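Local coordinates for Slr1951 protein (Synechocystis sp., PDB 3HX1), which is of unknown function but carries an FHA domain, a fold that in relatives binds phosphothreonine-containing peptides, at residues A[36-40]-A[41-45]; A[83-87]-A[88-92]. All coordinates share one frame; numbering follows the deposited sequence.

Both contacts are local: each closes a short loop of one FHA domain, a beta sandwich, and they follow in series without nesting or crossing. From the N terminus, the chain leaves strand 31-35 and enters interaction 1, where residues 36-40 loop round and 42-43 runs parallel to strand 31-35, as the edge strand of the mixed sheet. After strands 54-58 and 68-72 comes interaction 2, the hairpin of 84-86 with 89-91 at the edge of the antiparallel sheet. The centres of the two contacts lie about 20 Å apart on opposite sides of the chain's centre. His53 and Ser50, lying between them, hydrogen-bond to Gly83 of interaction 2 and to Arg36 of interaction 1 respectively.

Interaction 1: residues A[36-40]-A[41-45]; sequences RSPRA and DIRIK
Asp41 meets Ala40, CB 3.7 Å from Ala40 C, at the end of the loop that leaves strand 31-35 of the FHA fold. Within this loop Ser37 forms an ST turn, its OG accepting from Arg39 N at 2.8 Å. Asp41 leads into the edge strand, its OD2 taking the backbone N-H of Thr33. Ile42 then points away from the loop into the sandwich, against Leu14 and Ile16. Arg43 carries the contact and closes the loop. Its CG lies 3.5 Å from Ser37 O, and a bend at chi3 (70°) turns the guanidinium over the start of the loop. There Pro38 CG sits 3.8 Å above the plane of the Arg43 guanidinium, offset toward its rim. Arg43 NH2 donates to Arg36 O at 3.3 Å, a long and somewhat bent bond (147° at the hydrogen); Arg36 O lies near the guanidinium edge, a little out of its plane. The side chain of Arg36 leads elsewhere, NH1 bonding to Val49 O; by analogy with other FHA domains it may belong to the phosphopeptide-binding surface. Ile44 buries its side chain against Ile16 and Ile34, while its backbone O lies 3.3 Å from Arg36 CA in a CA-H...O contact.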
# COMPACT_ATOMS: atom_id res chain seq x y z
N ARG A 36 -4.17 -1.38 9.24
CA ARG A 36 -5.36 -0.82 9.88
C ARG A 36 -5.12 -0.22 11.27
O ARG A 36 -5.96 0.51 11.79
CB ARG A 36 -6.45 -1.89 9.99
CG ARG A 36 -6.20 -2.98 11.04
CD ARG A 36 -7.51 -3.72 11.29
NE ARG A 36 -7.42 -4.70 12.37
CZ ARG A 36 -7.40 -6.02 12.18
NH1 ARG A 36 -7.48 -6.52 10.95
NH2 ARG A 36 -7.33 -6.85 13.21
N SER A 37 -3.97 -0.53 11.87
CA SER A 37 -3.67 -0.03 13.20
C SER A 37 -3.09 1.37 13.22
O SER A 37 -2.54 1.85 12.23
CB SER A 37 -2.70 -0.97 13.92
OG SER A 37 -1.96 -0.27 14.91
N PRO A 38 -3.23 2.06 14.37
CA PRO A 38 -2.70 3.42 14.53
C PRO A 38 -1.17 3.39 14.44
O PRO A 38 -0.55 4.41 14.19
CB PRO A 38 -3.18 3.82 15.92
CG PRO A 38 -4.48 3.11 16.03
CD PRO A 38 -4.14 1.73 15.48
N ARG A 39 -0.59 2.21 14.65
CA ARG A 39 0.88 2.04 14.58
C ARG A 39 1.41 2.31 13.17
O ARG A 39 2.46 2.93 13.01
CB ARG A 39 1.28 0.61 14.97
CG ARG A 39 1.61 0.36 16.44
CD ARG A 39 2.09 -1.08 16.63
NE ARG A 39 1.09 -2.06 16.20
CZ ARG A 39 1.37 -3.29 15.76
NH1 ARG A 39 2.62 -3.71 15.69
NH2 ARG A 39 0.38 -4.10 15.39
N ALA A 40 0.69 1.82 12.18
CA ALA A 40 1.05 1.97 10.77
C ALA A 40 1.21 3.42 10.33
O ALA A 40 0.43 4.28 10.72
CB ALA A 40 0.00 1.27 9.88
N ASP A 41 2.22 3.68 9.51
CA ASP A 41 2.47 5.02 9.00
C ASP A 41 1.30 5.47 8.12
O ASP A 41 0.87 6.62 8.20
CB ASP A 41 3.76 5.04 8.18
CG ASP A 41 4.96 4.58 8.99
OD1 ASP A 41 5.36 5.30 9.94
OD2 ASP A 41 5.51 3.49 8.69
N ILE A 42 0.79 4.57 7.30
CA ILE A 42 -0.34 4.88 6.42
C ILE A 42 -1.50 3.98 6.80
O ILE A 42 -1.47 2.78 6.55
CB ILE A 42 0.04 4.62 4.95
CG1 ILE A 42 1.20 5.54 4.56
CG2 ILE A 42 -1.17 4.86 4.06
CD1 ILE A 42 1.80 5.24 3.21
N ARG A 43 -2.53 4.54 7.42
CA ARG A 43 -3.64 3.70 7.84
C ARG A 43 -4.58 3.35 6.73
O ARG A 43 -5.00 4.22 5.97
CB ARG A 43 -4.44 4.36 8.97
CG ARG A 43 -3.68 4.48 10.27
CD ARG A 43 -4.56 4.98 11.39
NE ARG A 43 -5.56 4.00 11.81
CZ ARG A 43 -6.43 4.19 12.79
NH1 ARG A 43 -6.45 5.32 13.48
NH2 ARG A 43 -7.29 3.23 13.11
N ILE A 44 -4.90 2.06 6.64
CA ILE A 44 -5.86 1.58 5.66
C ILE A 44 -6.96 0.99 6.52
O ILE A 44 -6.86 -0.15 6.99
CB ILE A 44 -5.30 0.50 4.73
CG1 ILE A 44 -4.48 1.13 3.59
CG2 ILE A 44 -6.45 -0.25 4.09
CD1 ILE A 44 -3.31 1.91 4.03
N LYS A 45 -8.01 1.78 6.74
CA LYS A 45 -9.14 1.41 7.57
C LYS A 45 -10.03 0.32 7.00
O LYS A 45 -10.80 0.57 6.06
CB LYS A 45 -9.98 2.66 7.85
CG LYS A 45 -11.23 2.44 8.68
CD LYS A 45 -12.10 3.69 8.68
CE LYS A 45 -13.40 3.50 9.45
NZ LYS A 45 -14.35 4.63 9.20

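Interaction 2: residues A[83-87]-A[88-92]; sequences GLMIN and GKKVQ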
# COMPACT_ATOMS: atom_id res chain seq x y z
N GLY A 83 -2.93 -11.35 1.10
CA GLY A 83 -1.74 -10.55 0.90
C GLY A 83 -2.00 -9.35 0.02
O GLY A 83 -2.89 -8.54 0.28
N LEU A 84 -1.20 -9.23 -1.02
CA LEU A 84 -1.32 -8.14 -1.95
C LEU A 84 -1.73 -8.75 -3.28
O LEU A 84 -0.98 -9.54 -3.87
CB LEU A 84 0.02 -7.42 -2.08
CG LEU A 84 0.69 -7.11 -0.74
CD1 LEU A 84 2.02 -6.40 -0.97
CD2 LEU A 84 -0.24 -6.23 0.10
N MSE A 85 -2.92 -8.40 -3.76
CA MSE A 85 -3.40 -8.93 -5.02
C MSE A 85 -3.33 -7.87 -6.10
O MSE A 85 -3.94 -6.81 -5.99
CB MSE A 85 -4.83 -9.42 -4.86
CG MSE A 85 -5.35 -10.18 -6.05
SE MSE A 85 -6.97 -11.07 -5.54
CE MSE A 85 -8.21 -9.58 -5.71
N ILE A 86 -2.56 -8.16 -7.14
CA ILE A 86 -2.42 -7.23 -8.24
C ILE A 86 -2.88 -7.94 -9.50
O ILE A 86 -2.33 -8.98 -9.87
CB ILE A 86 -0.97 -6.76 -8.37
CG1 ILE A 86 -0.56 -6.04 -7.08
CG2 ILE A 86 -0.81 -5.87 -9.59
CD1 ILE A 86 0.82 -5.44 -7.09
N ASN A 87 -3.90 -7.39 -10.14
CA ASN A 87 -4.46 -7.98 -11.35
C ASN A 87 -4.87 -9.43 -11.08
O ASN A 87 -4.52 -10.34 -11.83
CB ASN A 87 -3.43 -7.92 -12.47
CG ASN A 87 -2.89 -6.52 -12.67
OD1 ASN A 87 -2.11 -6.26 -13.58
ND2 ASN A 87 -3.30 -5.60 -11.81
N GLY A 88 -5.60 -9.62 -9.98
CA GLY A 88 -6.11 -10.93 -9.60
C GLY A 88 -5.14 -11.95 -9.03
O GLY A 88 -5.56 -13.03 -8.62
N LYS A 89 -3.85 -11.64 -8.99
CA LYS A 89 -2.88 -12.59 -8.48
C LYS A 89 -2.05 -12.09 -7.29
O LYS A 89 -1.52 -10.97 -7.31
CB LYS A 89 -1.96 -13.05 -9.61
CG LYS A 89 -2.70 -13.80 -10.71
CD LYS A 89 -1.82 -14.14 -11.90
CE LYS A 89 -2.61 -14.87 -12.98
NZ LYS A 89 -1.78 -15.15 -14.19
N LYS A 90 -1.94 -12.95 -6.27
CA LYS A 90 -1.19 -12.68 -5.04
C LYS A 90 0.32 -12.59 -5.25
O LYS A 90 0.92 -13.49 -5.82
CB LYS A 90 -1.46 -13.78 -4.02
CG LYS A 90 -2.13 -13.32 -2.73
CD LYS A 90 -3.61 -13.06 -2.93
CE LYS A 90 -4.34 -13.01 -1.59
NZ LYS A 90 -5.81 -12.85 -1.76
N VAL A 91 0.92 -11.52 -4.76
CA VAL A 91 2.36 -11.31 -4.89
C VAL A 91 2.99 -11.07 -3.51
O VAL A 91 2.31 -10.66 -2.57
CB VAL A 91 2.68 -10.10 -5.77
CG1 VAL A 91 2.20 -10.35 -7.19
CG2 VAL A 91 2.02 -8.86 -5.19
N GLN A 92 4.30 -11.31 -3.40
CA GLN A 92 5.01 -11.11 -2.15
C GLN A 92 5.51 -9.68 -2.12
O GLN A 92 5.26 -8.94 -1.17
CB GLN A 92 6.20 -12.06 -2.07
CG GLN A 92 5.82 -13.50 -2.09
CD GLN A 92 4.79 -13.80 -1.05
OE1 GLN A 92 5.00 -13.53 0.14
NE2 GLN A 92 3.66 -14.36 -1.47
O HOH W 1 -5.69 -9.58 -0.96
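Ile86 and Lys89 face each other as the last pair of a two-residue beta hairpin, closed by a type I' turn with Asn87 and Gly88 at its corners. Both corner residues have positive phi, a conformation that Asn-Gly adopts readily. The strands 84-86 and 89-91 run antiparallel with a strong twist, 131° between their directions. Ile86 N donates to Lys89 O at 3.0 Å, and Lys89 N returns a bond to Ile86 O at 3.2 Å; in each the donor stands above the carbonyl plane. Further along, Val91 N meets Leu84 O nearly head-on at 2.9 Å.

Side chains alternate between the two faces. On one, Leu84, Ile86 and Val91 gather, with Leu84 and Ile86 also packing on Ile102 of the neighbouring strand. Val91 CG2 wedges in here, 4.1 Å from Ile86 CD1 and 3.3 Å from Leu84 O. The other face belongs to Met85, a selenomethionine, and Lys90. With CG anti to the backbone N (chi1 -171°), Met85 leans toward the turn and sets that CG 3.5 Å from Gly88 C. Lys90 bends at chi2 (76°) along Gly83, whose O also accepts from His53 NE2. A water donates to Gly83 O at 3.2 Å and accepts a weak bond from Lys90 NZ, while Lys90 CE lies 3.5 Å from Gly83 N.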